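Local coordinates for Lic11098 (Leptospira interrogans serogroup Icterohaemorrhagiae serovar copenhageni, PDB 4U08), which is of unknown function but belongs to the leucine-rich repeat proteins of a human pathogen and may act as a virulence factor, at residues K75-A80 with E98-A103. Sequence-based numbering, arbitrary orientation.
Sequences KNQLMA and ENQLTA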
loop_
_atom_site.group_PDB
_atom_site.type_symbol
_atom_site.label_atom_id
_atom_site.label_comp_id
_atom_site.label_asym_id
_atom_site.label_seq_id
_atom_site.Cartn_x
_atom_site.Cartn_y
_atom_site.Cartn_z
ATOM N N LYS A 75 15.070 15.065 7.157
ATOM C CA LYS A 75 15.607 15.970 6.146
ATOM C C LYS A 75 16.828 16.773 6.647
ATOM O O LYS A 75 16.830 18.003 6.658
ATOM C CB LYS A 75 14.488 16.871 5.564
ATOM C CG LYS A 75 13.336 16.084 4.934
ATOM C CD LYS A 75 12.191 16.981 4.480
ATOM C CE LYS A 75 10.985 16.861 5.379
ATOM N NZ LYS A 75 9.914 17.826 5.011
ATOM N N ASN A 76 17.853 16.050 7.089
ATOM C CA ASN A 76 19.140 16.606 7.480
ATOM C C ASN A 76 20.158 15.823 6.662
ATOM O O ASN A 76 19.786 15.222 5.648
ATOM C CB ASN A 76 19.383 16.459 8.983
ATOM C CG ASN A 76 18.740 17.538 9.774
ATOM O OD1 ASN A 76 19.280 18.623 9.908
ATOM N ND2 ASN A 76 17.555 17.272 10.280
ATOM N N GLN A 77 21.432 15.816 7.093
ATOM C CA GLN A 77 22.494 15.088 6.404
ATOM C C GLN A 77 23.218 14.189 7.425
ATOM O O GLN A 77 24.434 13.986 7.305
ATOM C CB GLN A 77 23.469 16.087 5.741
ATOM C CG GLN A 77 22.874 16.931 4.611
ATOM C CD GLN A 77 23.695 18.161 4.279
ATOM O OE1 GLN A 77 24.475 18.678 5.094
ATOM N NE2 GLN A 77 23.507 18.689 3.079
ATOM N N LEU A 78 22.461 13.645 8.427
ATOM C CA LEU A 78 23.026 12.837 9.516
ATOM C C LEU A 78 23.770 11.626 9.003
ATOM O O LEU A 78 23.206 10.832 8.254
ATOM C CB LEU A 78 21.985 12.424 10.562
ATOM C CG LEU A 78 21.316 13.528 11.367
ATOM C CD1 LEU A 78 20.244 12.947 12.252
ATOM C CD2 LEU A 78 22.318 14.287 12.225
HETATM N N MSE A 79 25.059 11.529 9.361
HETATM C CA MSE A 79 25.948 10.454 8.929
HETATM C C MSE A 79 25.985 9.315 9.940
HETATM O O MSE A 79 26.285 8.184 9.566
HETATM C CB MSE A 79 27.362 10.996 8.666
HETATM C CG MSE A 79 27.392 12.178 7.715
HETATM SE SE MSE A 79 28.791 12.124 6.574
HETATM C CE MSE A 79 28.440 10.624 5.693
ATOM N N ALA A 80 25.674 9.609 11.215
ATOM C CA ALA A 80 25.687 8.642 12.316
ATOM C C ALA A 80 24.880 9.147 13.494
ATOM O O ALA A 80 24.649 10.347 13.599
ATOM C CB ALA A 80 27.125 8.370 12.761
ATOM N N GLU A 98 15.052 10.729 5.457
ATOM C CA GLU A 98 15.885 11.580 4.607
ATOM C C GLU A 98 17.135 12.086 5.352
ATOM O O GLU A 98 17.214 13.238 5.788
ATOM C CB GLU A 98 15.092 12.712 3.912
ATOM C CG GLU A 98 15.681 13.105 2.569
ATOM C CD GLU A 98 15.548 12.069 1.467
ATOM O OE1 GLU A 98 14.426 11.911 0.934
ATOM O OE2 GLU A 98 16.564 11.419 1.132
ATOM N N ASN A 99 18.077 11.161 5.553
ATOM C CA ASN A 99 19.390 11.399 6.134
ATOM C C ASN A 99 20.367 10.486 5.404
ATOM O O ASN A 99 19.987 9.850 4.412
ATOM C CB ASN A 99 19.378 11.171 7.645
ATOM C CG ASN A 99 18.836 12.343 8.396
ATOM O OD1 ASN A 99 19.468 13.391 8.463
ATOM N ND2 ASN A 99 17.649 12.213 8.950
ATOM N N GLN A 100 21.609 10.392 5.880
ATOM C CA GLN A 100 22.590 9.532 5.230
ATOM C C GLN A 100 23.133 8.462 6.183
ATOM O O GLN A 100 24.328 8.184 6.177
ATOM C CB GLN A 100 23.707 10.392 4.614
ATOM C CG GLN A 100 23.313 11.013 3.288
ATOM C CD GLN A 100 24.293 12.082 2.899
ATOM O OE1 GLN A 100 25.442 11.807 2.534
ATOM N NE2 GLN A 100 23.881 13.335 3.019
ATOM N N LEU A 101 22.248 7.870 7.005
ATOM C CA LEU A 101 22.655 6.849 7.963
ATOM C C LEU A 101 23.002 5.549 7.255
ATOM O O LEU A 101 22.253 5.096 6.394
ATOM C CB LEU A 101 21.602 6.620 9.058
ATOM C CG LEU A 101 21.183 7.836 9.895
ATOM C CD1 LEU A 101 19.998 7.503 10.744
ATOM C CD2 LEU A 101 22.309 8.335 10.785
ATOM N N THR A 102 24.178 4.993 7.581
ATOM C CA THR A 102 24.670 3.729 7.027
ATOM C C THR A 102 24.592 2.637 8.086
ATOM O O THR A 102 24.740 1.463 7.763
ATOM C CB THR A 102 26.107 3.876 6.487
ATOM O OG1 THR A 102 26.924 4.466 7.492
ATOM C CG2 THR A 102 26.167 4.682 5.210
ATOM N N ALA A 103 24.367 3.027 9.343
ATOM C CA ALA A 103 24.241 2.126 10.488
ATOM C C ALA A 103 23.426 2.778 11.581
ATOM O O ALA A 103 23.310 4.005 11.632
ATOM C CB ALA A 103 25.618 1.747 11.025
HETATM O O HOH W 1 25.536 5.729 10.549
#
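Asn99 lays its carboxamide alongside Leu78, the two side chains pointing the same way, with OD1 tucked against CB of Asn76 and CB of Leu78, in the bend of the 76-78 backbone. Asn99 holds CG beside its own backbone N (chi1 -81°), and its OD1 accepts the amide hydrogen of Leu78 on a lone pair, in the carbonyl plane, at 3.0 Å between Leu78 N and Asn99 OD1. ND2 of the same group binds the backbone oxygens of Leu73 and Leu96, so both ends of this buried amide are gripped. Asn76 repeats the scheme one coil earlier, its OD1 accepting from Leu55 N and its ND2 donating to Leu50 O; Asn122 OD1 does likewise for Leu101 N.

Backbone hydrogen bonds flank the asparagine, both more bent at the hydrogen than the Leu78 N bond (159°): Asn76 N to Glu98 O, 3.2 Å and 139°, nearly along the C=O axis, and Gln100 N to Leu78 O, 2.9 Å. Beyond them, Leu101 CD2 packs 4.1 Å from Leu78 CB and covers Ala80 N, a buried amide without a partner. Gln100 NE2 lies 3.9 Å from Gln77 CB on the outer side. At the far end a water donates to both Met79 O and Ala103 O. Asparagines repeated at the same position in successive coils, each bonded to the neighbouring backbone, form the asparagine ladder of the leucine-rich repeat solenoid.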